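Local coordinates for protein 2-c-methyl-d-erythritol 4-phosphate cytidylyltransferase (Streptococcus pneumoniae, PDB 2VSH) that transfers the cytidylyl group of CTP to D-ribitol 5-phosphate, making the CDP-activated ribitol used for teichoic acid precursors, at residues A[59-63]-A[78-82]; A[86-90]-A[194-200]; A[120-124]-A[212-217]; A[137-143]-A[166-172]; A[182-186]-A[200-206]. All coordinates share one frame. Numbering follows the deposited sequence.

Interaction 1 of 5, residues A[59-63]-A[78-82]; sequences VSHAE and IITKG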
# COMPACT_ATOMS: atom_id res chain seq x y z
N VAL A 59 17.05 15.15 -20.52
CA VAL A 59 18.46 14.84 -20.34
C VAL A 59 19.31 16.09 -20.03
O VAL A 59 20.03 16.10 -19.03
CB VAL A 59 19.03 13.99 -21.51
CG1 VAL A 59 20.55 13.94 -21.48
CG2 VAL A 59 18.46 12.58 -21.46
N SER A 60 19.22 17.13 -20.85
CA SER A 60 20.06 18.31 -20.60
C SER A 60 19.66 19.02 -19.30
O SER A 60 20.50 19.60 -18.61
CB SER A 60 20.08 19.28 -21.78
OG SER A 60 18.86 19.97 -21.92
N HIS A 61 18.37 18.95 -18.95
CA HIS A 61 17.91 19.51 -17.68
C HIS A 61 18.55 18.76 -16.51
O HIS A 61 19.09 19.38 -15.59
CB HIS A 61 16.38 19.48 -17.58
CG HIS A 61 15.87 19.95 -16.26
ND1 HIS A 61 15.83 21.27 -15.91
CD2 HIS A 61 15.42 19.25 -15.19
CE1 HIS A 61 15.35 21.38 -14.68
NE2 HIS A 61 15.10 20.17 -14.22
N ALA A 62 18.49 17.43 -16.54
CA ALA A 62 19.19 16.60 -15.55
C ALA A 62 20.69 16.94 -15.46
O ALA A 62 21.24 16.94 -14.37
CB ALA A 62 18.97 15.12 -15.84
N GLU A 63 21.33 17.20 -16.60
CA GLU A 63 22.74 17.60 -16.63
C GLU A 63 22.98 18.97 -15.98
O GLU A 63 23.97 19.16 -15.28
CB GLU A 63 23.31 17.54 -18.06
CG GLU A 63 23.32 16.12 -18.62
CD GLU A 63 23.82 16.00 -20.05
OE1 GLU A 63 23.52 16.88 -20.90
OE2 GLU A 63 24.52 15.00 -20.34
N ILE A 78 26.62 9.70 -14.99
CA ILE A 78 26.29 9.63 -16.42
C ILE A 78 24.78 9.77 -16.55
O ILE A 78 24.04 8.95 -16.02
CB ILE A 78 26.80 8.30 -17.09
CG1 ILE A 78 28.33 8.25 -17.10
CG2 ILE A 78 26.26 8.16 -18.51
CD1 ILE A 78 28.93 6.84 -17.37
N ILE A 79 24.35 10.84 -17.22
CA ILE A 79 22.95 10.99 -17.63
C ILE A 79 22.74 10.34 -18.99
O ILE A 79 23.49 10.62 -19.94
CB ILE A 79 22.50 12.48 -17.68
CG1 ILE A 79 22.87 13.23 -16.39
CG2 ILE A 79 20.98 12.59 -17.96
CD1 ILE A 79 22.17 12.71 -15.10
N THR A 80 21.74 9.47 -19.10
CA THR A 80 21.43 8.83 -20.38
C THR A 80 19.92 8.79 -20.64
O THR A 80 19.13 8.94 -19.71
CB THR A 80 22.09 7.42 -20.52
OG1 THR A 80 22.08 7.01 -21.89
CG2 THR A 80 21.39 6.37 -19.64
N LYS A 81 19.54 8.64 -21.90
CA LYS A 81 18.14 8.56 -22.28
C LYS A 81 17.51 7.26 -21.78
O LYS A 81 17.98 6.17 -22.11
CB LYS A 81 17.99 8.67 -23.80
CG LYS A 81 16.56 8.79 -24.27
CD LYS A 81 16.48 9.00 -25.77
CE LYS A 81 15.04 8.86 -26.25
NZ LYS A 81 14.90 9.14 -27.71
N GLY A 82 16.48 7.40 -20.96
CA GLY A 82 15.69 6.26 -20.50
C GLY A 82 14.71 5.79 -21.58
O GLY A 82 14.76 6.23 -22.73
O HOH W 1 26.11 12.86 -18.11

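Interaction 2 of 5, residues A[86-90]-A[194-200]; sequences RNTSI and LTDACKI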
# COMPACT_ATOMS: atom_id res chain seq x y z
N ARG A 86 10.03 1.09 -17.16
CA ARG A 86 11.21 0.91 -16.33
C ARG A 86 12.24 -0.07 -16.89
O ARG A 86 13.43 0.20 -16.82
CB ARG A 86 10.88 0.60 -14.85
CG ARG A 86 9.89 -0.54 -14.60
CD ARG A 86 9.51 -0.67 -13.10
NE ARG A 86 10.68 -0.58 -12.23
CZ ARG A 86 10.90 0.38 -11.32
NH1 ARG A 86 9.99 1.34 -11.12
NH2 ARG A 86 12.02 0.35 -10.60
N ASN A 87 11.80 -1.21 -17.44
CA ASN A 87 12.76 -2.22 -17.92
C ASN A 87 13.53 -1.76 -19.16
O ASN A 87 14.69 -2.12 -19.35
CB ASN A 87 12.05 -3.56 -18.21
CG ASN A 87 11.76 -4.35 -16.94
OD1 ASN A 87 12.48 -4.26 -15.95
ND2 ASN A 87 10.69 -5.12 -16.97
N THR A 88 12.89 -0.96 -20.00
CA THR A 88 13.57 -0.36 -21.15
C THR A 88 14.61 0.64 -20.64
O THR A 88 15.66 0.79 -21.22
CB THR A 88 12.58 0.30 -22.13
OG1 THR A 88 11.54 -0.63 -22.46
CG2 THR A 88 13.28 0.69 -23.45
N SER A 89 14.30 1.32 -19.55
CA SER A 89 15.24 2.26 -18.94
C SER A 89 16.42 1.50 -18.36
O SER A 89 17.58 1.91 -18.54
CB SER A 89 14.57 3.13 -17.87
OG SER A 89 13.66 4.02 -18.48
N ILE A 90 16.15 0.38 -17.70
CA ILE A 90 17.25 -0.47 -17.19
C ILE A 90 18.19 -0.93 -18.32
O ILE A 90 19.41 -0.79 -18.21
CB ILE A 90 16.74 -1.66 -16.35
CG1 ILE A 90 16.04 -1.13 -15.08
CG2 ILE A 90 17.91 -2.56 -15.95
CD1 ILE A 90 15.20 -2.14 -14.32
N LEU A 194 5.47 -8.40 -17.68
CA LEU A 194 6.54 -8.61 -16.71
C LEU A 194 7.29 -7.30 -16.53
O LEU A 194 8.44 -7.17 -16.94
CB LEU A 194 7.49 -9.74 -17.16
CG LEU A 194 6.88 -11.13 -17.43
CD1 LEU A 194 7.91 -12.06 -18.06
CD2 LEU A 194 6.28 -11.75 -16.18
N THR A 195 6.60 -6.34 -15.92
CA THR A 195 7.06 -4.97 -15.85
C THR A 195 8.12 -4.73 -14.76
O THR A 195 8.81 -3.71 -14.78
CB THR A 195 5.88 -4.00 -15.61
OG1 THR A 195 5.17 -4.41 -14.44
CG2 THR A 195 4.94 -3.99 -16.79
N ASP A 196 8.24 -5.67 -13.83
CA ASP A 196 9.16 -5.58 -12.71
C ASP A 196 10.40 -6.39 -13.06
O ASP A 196 10.29 -7.51 -13.58
CB ASP A 196 8.48 -6.11 -11.44
CG ASP A 196 9.38 -6.10 -10.24
OD1 ASP A 196 9.29 -5.18 -9.41
OD2 ASP A 196 10.20 -7.03 -10.10
N ALA A 197 11.58 -5.84 -12.76
CA ALA A 197 12.84 -6.47 -13.14
C ALA A 197 13.03 -7.78 -12.38
O ALA A 197 13.42 -8.80 -12.97
CB ALA A 197 14.02 -5.51 -12.90
N CYS A 198 12.75 -7.77 -11.08
CA CYS A 198 12.85 -8.99 -10.28
C CYS A 198 11.89 -10.10 -10.74
O CYS A 198 12.24 -11.28 -10.71
CB CYS A 198 12.66 -8.68 -8.79
SG CYS A 198 14.07 -7.71 -8.13
N LYS A 199 10.69 -9.71 -11.17
CA LYS A 199 9.71 -10.67 -11.73
C LYS A 199 10.28 -11.50 -12.88
O LYS A 199 10.01 -12.69 -12.99
CB LYS A 199 8.44 -9.92 -12.18
CG LYS A 199 7.35 -10.75 -12.86
CD LYS A 199 6.90 -11.93 -12.01
CE LYS A 199 5.74 -12.69 -12.64
NZ LYS A 199 4.46 -11.93 -12.52
N ILE A 200 11.09 -10.87 -13.73
CA ILE A 200 11.72 -11.54 -14.87
C ILE A 200 12.67 -12.62 -14.37
O ILE A 200 12.68 -13.72 -14.90
CB ILE A 200 12.46 -10.56 -15.78
CG1 ILE A 200 11.49 -9.52 -16.36
CG2 ILE A 200 13.21 -11.28 -16.91
CD1 ILE A 200 12.20 -8.39 -17.09
O HOH W 2 11.90 -2.75 -13.38
O HOH W 3 8.99 -2.24 -17.26

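Interaction 3 of 5, residues A[120-124]-A[212-217]; sequences TLRMI and KGEYSN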
# COMPACT_ATOMS: atom_id res chain seq x y z
N THR A 120 19.23 4.41 2.09
CA THR A 120 20.37 4.58 2.97
C THR A 120 21.55 3.75 2.44
O THR A 120 21.36 2.84 1.62
CB THR A 120 20.03 4.09 4.40
OG1 THR A 120 19.74 2.68 4.36
CG2 THR A 120 18.81 4.86 5.00
N LEU A 121 22.76 4.07 2.90
CA LEU A 121 23.95 3.30 2.54
C LEU A 121 23.79 1.85 3.00
O LEU A 121 24.28 0.93 2.37
CB LEU A 121 25.21 3.92 3.16
CG LEU A 121 25.70 5.20 2.47
CD1 LEU A 121 26.80 5.88 3.29
CD2 LEU A 121 26.19 4.90 1.06
N ARG A 122 23.12 1.66 4.13
CA ARG A 122 22.93 0.30 4.65
C ARG A 122 22.18 -0.55 3.62
O ARG A 122 22.55 -1.68 3.36
CB ARG A 122 22.19 0.35 5.98
CG ARG A 122 22.27 -0.94 6.82
CD ARG A 122 21.24 -1.97 6.38
NE ARG A 122 19.85 -1.48 6.48
CZ ARG A 122 18.84 -1.95 5.74
NH1 ARG A 122 19.04 -2.91 4.84
NH2 ARG A 122 17.63 -1.43 5.90
N MET A 123 21.13 0.02 3.03
CA MET A 123 20.32 -0.65 2.00
C MET A 123 21.14 -0.94 0.75
O MET A 123 21.12 -2.07 0.25
CB MET A 123 19.12 0.21 1.63
CG MET A 123 18.04 0.26 2.71
SD MET A 123 16.81 1.51 2.34
CE MET A 123 16.12 1.66 3.94
N ILE A 124 21.87 0.07 0.26
CA ILE A 124 22.77 -0.07 -0.89
C ILE A 124 23.80 -1.16 -0.63
O ILE A 124 24.03 -2.01 -1.47
CB ILE A 124 23.52 1.25 -1.17
CG1 ILE A 124 22.53 2.31 -1.63
CG2 ILE A 124 24.66 1.04 -2.20
CD1 ILE A 124 23.00 3.74 -1.39
N LYS A 212 16.39 -6.06 3.18
CA LYS A 212 15.54 -5.34 4.11
C LYS A 212 15.44 -3.90 3.66
O LYS A 212 16.45 -3.19 3.59
CB LYS A 212 16.11 -5.48 5.54
CG LYS A 212 15.46 -4.62 6.62
CD LYS A 212 16.12 -4.89 7.99
CE LYS A 212 16.22 -3.62 8.87
NZ LYS A 212 14.91 -2.97 9.11
N GLY A 213 14.23 -3.48 3.32
CA GLY A 213 13.93 -2.09 3.01
C GLY A 213 13.69 -1.32 4.28
O GLY A 213 14.18 -1.70 5.35
N GLU A 214 12.96 -0.22 4.18
CA GLU A 214 12.58 0.58 5.34
C GLU A 214 11.23 1.20 5.05
O GLU A 214 10.94 1.55 3.90
CB GLU A 214 13.62 1.68 5.56
CG GLU A 214 13.92 1.99 7.00
CD GLU A 214 14.73 0.90 7.68
OE1 GLU A 214 14.16 0.24 8.57
OE2 GLU A 214 15.91 0.71 7.33
N TYR A 215 10.40 1.34 6.07
CA TYR A 215 9.10 1.98 5.88
C TYR A 215 9.25 3.43 5.43
O TYR A 215 8.42 3.95 4.68
CB TYR A 215 8.21 1.81 7.12
CG TYR A 215 7.76 0.37 7.23
CD1 TYR A 215 8.25 -0.46 8.23
CD2 TYR A 215 6.91 -0.18 6.27
CE1 TYR A 215 7.86 -1.81 8.30
CE2 TYR A 215 6.52 -1.51 6.33
CZ TYR A 215 6.99 -2.32 7.33
OH TYR A 215 6.59 -3.64 7.36
N SER A 216 10.35 4.04 5.85
CA SER A 216 10.72 5.40 5.45
C SER A 216 11.24 5.48 4.01
O SER A 216 11.34 6.57 3.46
CB SER A 216 11.78 5.95 6.42
OG SER A 216 12.97 5.16 6.29
N ASN A 217 11.57 4.35 3.39
CA ASN A 217 11.99 4.33 1.96
C ASN A 217 10.80 4.65 1.02
O ASN A 217 10.52 3.93 0.06
CB ASN A 217 12.68 3.00 1.61
CG ASN A 217 13.32 2.98 0.22
OD1 ASN A 217 13.67 4.01 -0.36
ND2 ASN A 217 13.52 1.77 -0.30
O HOH W 4 18.72 1.74 6.59

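Interaction 4 of 5, residues A[137-143]-A[166-172]; sequences VDTVVEA and YQGQTPQ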
# COMPACT_ATOMS: atom_id res chain seq x y z
N VAL A 137 18.49 -9.30 -6.24
CA VAL A 137 18.07 -8.87 -4.91
C VAL A 137 16.90 -7.91 -5.07
O VAL A 137 16.93 -7.05 -5.94
CB VAL A 137 19.22 -8.12 -4.15
CG1 VAL A 137 18.82 -7.84 -2.68
CG2 VAL A 137 20.50 -8.91 -4.20
N ASP A 138 15.88 -8.07 -4.25
CA ASP A 138 14.75 -7.17 -4.26
C ASP A 138 14.64 -6.61 -2.86
O ASP A 138 14.61 -7.37 -1.89
CB ASP A 138 13.48 -7.96 -4.60
CG ASP A 138 12.34 -7.10 -5.08
OD1 ASP A 138 12.48 -5.87 -5.14
OD2 ASP A 138 11.28 -7.69 -5.42
N THR A 139 14.58 -5.29 -2.75
CA THR A 139 14.43 -4.65 -1.45
C THR A 139 12.96 -4.58 -1.09
O THR A 139 12.15 -3.97 -1.80
CB THR A 139 15.08 -3.26 -1.40
OG1 THR A 139 16.39 -3.32 -1.95
CG2 THR A 139 15.21 -2.79 0.02
N VAL A 140 12.63 -5.19 0.05
CA VAL A 140 11.25 -5.29 0.48
C VAL A 140 11.08 -4.97 1.97
O VAL A 140 12.05 -5.00 2.73
CB VAL A 140 10.66 -6.70 0.20
CG1 VAL A 140 10.83 -7.09 -1.27
CG2 VAL A 140 11.32 -7.76 1.11
N VAL A 141 9.84 -4.68 2.36
CA VAL A 141 9.42 -4.60 3.75
C VAL A 141 8.20 -5.51 3.93
O VAL A 141 7.53 -5.85 2.96
CB VAL A 141 9.07 -3.15 4.19
CG1 VAL A 141 10.31 -2.30 4.30
CG2 VAL A 141 8.05 -2.50 3.26
N GLU A 142 7.90 -5.90 5.17
CA GLU A 142 6.66 -6.62 5.43
C GLU A 142 5.46 -5.80 5.00
O GLU A 142 5.37 -4.61 5.30
CB GLU A 142 6.53 -6.98 6.91
CG GLU A 142 7.55 -8.01 7.38
CD GLU A 142 7.38 -8.40 8.83
OE1 GLU A 142 6.35 -8.02 9.46
OE2 GLU A 142 8.28 -9.10 9.36
N ALA A 143 4.54 -6.44 4.27
CA ALA A 143 3.31 -5.80 3.84
C ALA A 143 2.43 -5.53 5.05
O ALA A 143 2.27 -6.40 5.90
CB ALA A 143 2.59 -6.66 2.82
N TYR A 166 5.08 -9.16 1.11
CA TYR A 166 6.03 -8.08 1.33
C TYR A 166 5.67 -6.96 0.39
O TYR A 166 5.16 -7.21 -0.71
CB TYR A 166 7.46 -8.57 1.05
CG TYR A 166 7.93 -9.63 2.04
CD1 TYR A 166 7.64 -10.98 1.84
CD2 TYR A 166 8.66 -9.27 3.18
CE1 TYR A 166 8.06 -11.95 2.75
CE2 TYR A 166 9.09 -10.23 4.08
CZ TYR A 166 8.79 -11.57 3.86
OH TYR A 166 9.21 -12.53 4.75
N GLN A 167 5.88 -5.72 0.83
CA GLN A 167 5.78 -4.58 -0.07
C GLN A 167 7.12 -4.42 -0.79
O GLN A 167 8.19 -4.32 -0.15
CB GLN A 167 5.43 -3.30 0.70
CG GLN A 167 5.54 -2.02 -0.12
CD GLN A 167 5.62 -0.76 0.73
OE1 GLN A 167 6.66 -0.09 0.77
NE2 GLN A 167 4.54 -0.45 1.42
N GLY A 168 7.07 -4.42 -2.11
CA GLY A 168 8.25 -4.30 -2.94
C GLY A 168 8.72 -2.87 -2.99
O GLY A 168 7.92 -1.96 -3.21
N GLN A 169 10.02 -2.67 -2.78
CA GLN A 169 10.61 -1.35 -2.88
C GLN A 169 11.74 -1.44 -3.90
O GLN A 169 11.80 -2.39 -4.66
CB GLN A 169 11.14 -0.89 -1.53
CG GLN A 169 10.12 -0.91 -0.39
CD GLN A 169 10.68 -0.33 0.91
OE1 GLN A 169 11.87 -0.46 1.21
NE2 GLN A 169 9.82 0.34 1.67
N THR A 170 12.61 -0.43 -3.91
CA THR A 170 13.90 -0.55 -4.58
C THR A 170 14.97 -0.16 -3.55
O THR A 170 14.64 0.49 -2.56
CB THR A 170 13.97 0.22 -5.93
OG1 THR A 170 14.07 1.64 -5.71
CG2 THR A 170 12.77 -0.11 -6.84
N PRO A 171 16.26 -0.51 -3.79
CA PRO A 171 16.90 -1.17 -4.95
C PRO A 171 16.44 -2.57 -5.39
O PRO A 171 15.86 -3.35 -4.63
CB PRO A 171 18.39 -1.21 -4.56
CG PRO A 171 18.57 -0.11 -3.61
CD PRO A 171 17.27 -0.10 -2.80
N GLN A 172 16.70 -2.83 -6.67
CA GLN A 172 16.67 -4.16 -7.25
C GLN A 172 18.03 -4.32 -7.93
O GLN A 172 18.41 -3.50 -8.78
CB GLN A 172 15.52 -4.29 -8.23
CG GLN A 172 14.17 -4.04 -7.60
CD GLN A 172 12.98 -4.24 -8.53
OE1 GLN A 172 11.94 -4.74 -8.11
NE2 GLN A 172 13.12 -3.83 -9.79

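Interaction 5 of 5, residues A[182-186]-A[200-206]; sequences LYGSL and IFVIKGK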
# COMPACT_ATOMS: atom_id res chain seq x y z
N LEU A 182 18.06 -12.30 -19.96
CA LEU A 182 16.70 -12.70 -19.62
C LEU A 182 15.65 -11.79 -20.26
O LEU A 182 14.64 -12.27 -20.78
CB LEU A 182 16.51 -12.70 -18.11
CG LEU A 182 17.29 -13.74 -17.32
CD1 LEU A 182 16.88 -13.60 -15.88
CD2 LEU A 182 17.04 -15.17 -17.85
N TYR A 183 15.87 -10.48 -20.18
CA TYR A 183 14.97 -9.50 -20.78
C TYR A 183 14.91 -9.67 -22.28
O TYR A 183 13.84 -9.55 -22.88
CB TYR A 183 15.45 -8.10 -20.43
CG TYR A 183 14.60 -6.97 -20.98
CD1 TYR A 183 13.32 -6.73 -20.48
CD2 TYR A 183 15.09 -6.14 -21.98
CE1 TYR A 183 12.55 -5.68 -20.98
CE2 TYR A 183 14.32 -5.08 -22.48
CZ TYR A 183 13.06 -4.87 -21.98
OH TYR A 183 12.31 -3.83 -22.47
N GLY A 184 16.06 -9.98 -22.89
CA GLY A 184 16.17 -10.18 -24.32
C GLY A 184 15.39 -11.37 -24.83
O GLY A 184 15.06 -11.43 -26.00
N SER A 185 15.08 -12.31 -23.93
CA SER A 185 14.39 -13.55 -24.30
C SER A 185 12.86 -13.39 -24.29
O SER A 185 12.14 -14.36 -24.53
CB SER A 185 14.79 -14.68 -23.36
OG SER A 185 14.11 -14.56 -22.12
N LEU A 186 12.38 -12.18 -24.03
CA LEU A 186 10.94 -11.94 -23.86
C LEU A 186 10.32 -11.35 -25.11
O LEU A 186 10.92 -10.53 -25.78
CB LEU A 186 10.67 -11.01 -22.66
CG LEU A 186 11.13 -11.47 -21.27
CD1 LEU A 186 10.92 -10.38 -20.23
CD2 LEU A 186 10.45 -12.78 -20.84
N ILE A 200 11.09 -10.87 -13.73
CA ILE A 200 11.72 -11.54 -14.87
C ILE A 200 12.67 -12.62 -14.37
O ILE A 200 12.68 -13.72 -14.90
CB ILE A 200 12.46 -10.56 -15.78
CG1 ILE A 200 11.49 -9.52 -16.36
CG2 ILE A 200 13.21 -11.28 -16.91
CD1 ILE A 200 12.20 -8.39 -17.09
N PHE A 201 13.47 -12.30 -13.35
CA PHE A 201 14.36 -13.30 -12.73
C PHE A 201 13.54 -14.42 -12.07
O PHE A 201 13.84 -15.60 -12.24
CB PHE A 201 15.33 -12.64 -11.72
CG PHE A 201 16.48 -11.86 -12.36
CD1 PHE A 201 16.27 -10.58 -12.88
CD2 PHE A 201 17.75 -12.41 -12.43
CE1 PHE A 201 17.32 -9.84 -13.48
CE2 PHE A 201 18.83 -11.69 -13.03
CZ PHE A 201 18.60 -10.40 -13.56
N VAL A 202 12.50 -14.04 -11.32
CA VAL A 202 11.66 -15.02 -10.61
C VAL A 202 11.00 -16.04 -11.56
O VAL A 202 11.09 -17.26 -11.34
CB VAL A 202 10.62 -14.30 -9.68
CG1 VAL A 202 9.56 -15.24 -9.17
CG2 VAL A 202 11.33 -13.65 -8.51
N ILE A 203 10.40 -15.55 -12.63
CA ILE A 203 9.68 -16.40 -13.58
C ILE A 203 10.61 -17.28 -14.42
O ILE A 203 10.20 -18.32 -14.92
CB ILE A 203 8.68 -15.59 -14.48
CG1 ILE A 203 7.63 -16.52 -15.07
CG2 ILE A 203 9.40 -14.77 -15.58
CD1 ILE A 203 6.42 -15.80 -15.63
N LYS A 204 11.86 -16.84 -14.56
CA LYS A 204 12.90 -17.64 -15.21
C LYS A 204 13.58 -18.62 -14.27
O LYS A 204 14.60 -19.22 -14.62
CB LYS A 204 13.94 -16.73 -15.88
CG LYS A 204 13.40 -15.91 -17.04
CD LYS A 204 13.00 -16.80 -18.22
CE LYS A 204 12.61 -15.98 -19.44
NZ LYS A 204 12.62 -16.81 -20.69
N GLY A 205 13.00 -18.80 -13.08
CA GLY A 205 13.47 -19.80 -12.13
C GLY A 205 14.76 -19.43 -11.41
O GLY A 205 15.49 -20.31 -10.95
N LYS A 206 15.03 -18.13 -11.31
CA LYS A 206 16.27 -17.64 -10.68
C LYS A 206 16.11 -17.37 -9.17
O LYS A 206 14.99 -17.31 -8.66
CB LYS A 206 16.80 -16.39 -11.40
CG LYS A 206 16.96 -16.51 -12.92
CD LYS A 206 18.00 -17.56 -13.33
CE LYS A 206 18.15 -17.66 -14.84
NZ LYS A 206 19.19 -18.69 -15.21

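Interaction 1 of 5, residues A[59-63]-A[78-82]
I79 lies under the first turn of helix 59-69, its CG2 3.8 Å from V59 CG1 and 3.9 Å from A62 CB. This is helix-on-strand packing inside a beta-alpha-beta unit: strand 50-54, helix 59-69 and strand 77-81, the last an outermost strand of the central mixed sheet. Over these short segments the helix and strand axes run nearly antiparallel, at 168° and 8.3 Å apart, as expected for a crossover helix returning across the sheet. V59 and A62, three residues apart, fall on the same side of the helix, and the small A62 suits a buried place that also touches V54 of the neighbouring strand. The alternation of the strand turns I78 and T80 to its other face, where they meet helix 86-100. At the exposed margin the aliphatic part of E63 extends the apolar patch, with CG 3.7 Å from I79 CG1. Water 1 accepts from I79 N at 2.8 Å and gives E63 OE2 a weak bond at 3.5 Å.

Interaction 2 of 5, residues A[86-90]-A[194-200]
L194 begins the second segment with its carbonyl near the amide of N87: L194 O is 3.0 Å from N87 ND2, but the angle is too poor for a hydrogen bond. T195 follows, and its carbonyl oxygen meets R86, with T195 O 3.4 Å from R86 CG; it also receives a 2.9 Å bond from water 3, which accepts from N87 N at 3.0 Å. D196 is the N-cap of helix 197-203. Its OD2 accepts from K199 N at 2.9 Å, a role that suits a short carboxylate able to fold back onto a free backbone NH. A197, small enough for close approach, sets its CB 3.8 Å from I90 CD1 and its CA 3.6 Å from N87 OD1. Water 2 is shared here: it accepts from R86 NE at 2.7 Å, donates to N87 OD1 at 3.0 Å and accepts weakly from A197 N at 3.2 Å. I200, one turn on, brings CD1 to 3.6 Å from N87 ND2. R86 to S89 probably form part of the CTP-binding site, and the guanidinium of R86 forms a salt bridge with D113. Since the polar links across the segments run through two waters, with apolar packing at I90 and A197, the start of helix 86-100 meets helix 197-203 through a hydrated joint beside the probable nucleotide pocket.

Interaction 3 of 5, residues A[120-124]-A[212-217]
A salt-bridge network of R122, K212 and E214 ties the N-terminal turn of helix 121-133 to the loop that leaves strand 208-212. The long, multidentate guanidinium of R122 suits this task. Its NH1 and NH2 both donate to K212 O, at 2.9 and 3.1 Å, and NH2 also reaches E214 OE2 at 3.1 Å in a salt bridge. E214 is shared, because K212 NZ makes a weak, 3.3 Å bridge to E214 OE1; the carboxylate thus lies between two positive side chains whose nitrogens, R122 NH2 and K212 NZ, come within 4.5 Å. R122 has a further salt bridge to D126, one helical turn on. T120 is the N-cap, its OG1 accepting from M123 N at 3.3 Å, and water 4 joins T120 OG1 (2.6 Å) to E214 OE2 (3.1 Å). Beside the charged groups, the flexible, unbranched M123 fills the buried side: its CG is 3.9 Å from K212 O and its SD 4.2 Å from N217 ND2. E214 to N217 form a type I beta turn, closed by N217 N to E214 O at 2.9 Å. The loop lies against the sheet: the backbone of G213 hydrogen-bonds to V140 of strand 136-142, E214 O and N217 ND2 bond to Q169 and T170 of strand 165-175, and Y215 OH reaches E142 O, so the loop is held between helix 121-133 and two strands.

Interaction 4 of 5, residues A[137-143]-A[166-172]
Backbone hydrogen bonds join these antiparallel strands: V141 N to Q167 O (3.0 Å), Q167 N to V141 O (2.7 Å), Q169 N to T139 O (2.7 Å) and T139 N to P171 O (3.0 Å). T139 OG1 also donates to P171 O, at 2.7 Å, so this carbonyl takes two bonds from one threonine. The register slips by two between the D138–Q172 and V140–G168 pairs, a beta bulge, where the chain turns a corner at T170 and a cis peptide precedes P171. The non-hydrogen-bonded pairs close up through CA-H...O contacts, Q172 CA to V137 O at 3.2 Å and V140 CA to Q167 O at 3.3 Å. Beta-branched V140 packs CG2 3.7 Å from Y166 CD2, while V141 CG2 lies 3.7 Å from Q167 OE1. Y166 also pairs with a strand of the second subunit, carrying the sheet across the interface. With main-chain bonds on both flanks of the bulge, the strand can bend yet stay paired, and its corner residue T170 lies near R86 of the probable CTP site.

Interaction 5 of 5, residues A[182-186]-A[200-206]
L182 and I200 form the apolar centre where the end of helix 176-184 meets helix 197-203, with L182 CB 3.8 Å from I200 CG2. Branched aliphatic side chains fill such a place well, since they present methyl groups in several directions. I200 CD1 lies 3.9 Å from both Y183 CD1, at the edge of that ring, and L186 CD1. L182 CD1 sits over the face of F201, 3.9 Å from the ring centroid and 16° off its normal, a CH-pi contact. Further out the lysines add their aliphatic chains: K204 CG is 3.8 Å and K206 CE 4.1 Å from L182 CD2, and K204 CE is 4.1 Å from L186 CD2. At the polar edge K204 NZ donates to S185 OG at 3.1 Å, and S185 OG in turn donates to L182 O at 2.7 Å, so one small hydroxyl donates to a carbonyl in the last turn of helix 176-184 and accepts from the ammonium. Helix 197-203 closes with a Schellman motif, K206 N to F201 O (2.9 Å) and G205 N to V202 O (3.0 Å); glycine suits the positive phi at G205. Around this pair of helix ends, F201 meets F174 of strand 165-175 and V208 of strand 208-212, whereas Y183 lies against N87 and K91 of helix 86-100.

From the N terminus, interaction 1 closes a short loop first, fixing helix 59-69 to strand 77-81 at one edge of the sheet before any other contact opens. The chain then enters helix 86-100, which opens interaction 2; interaction 3 opens at 120-124. Interaction 4 opens and closes within both, a sheet pairing nested inside their long loops. Interaction 5 opens at 182-186, before 194-200 closes interaction 2, so these two cross, sharing I200. Interaction 5 is itself nested within interaction 3, which closes last at 212-217, having crossed interaction 2. Interactions 3 and 4 touch through G213–V140 and Y215–E142, and interactions 2 and 4 through helix 197-203.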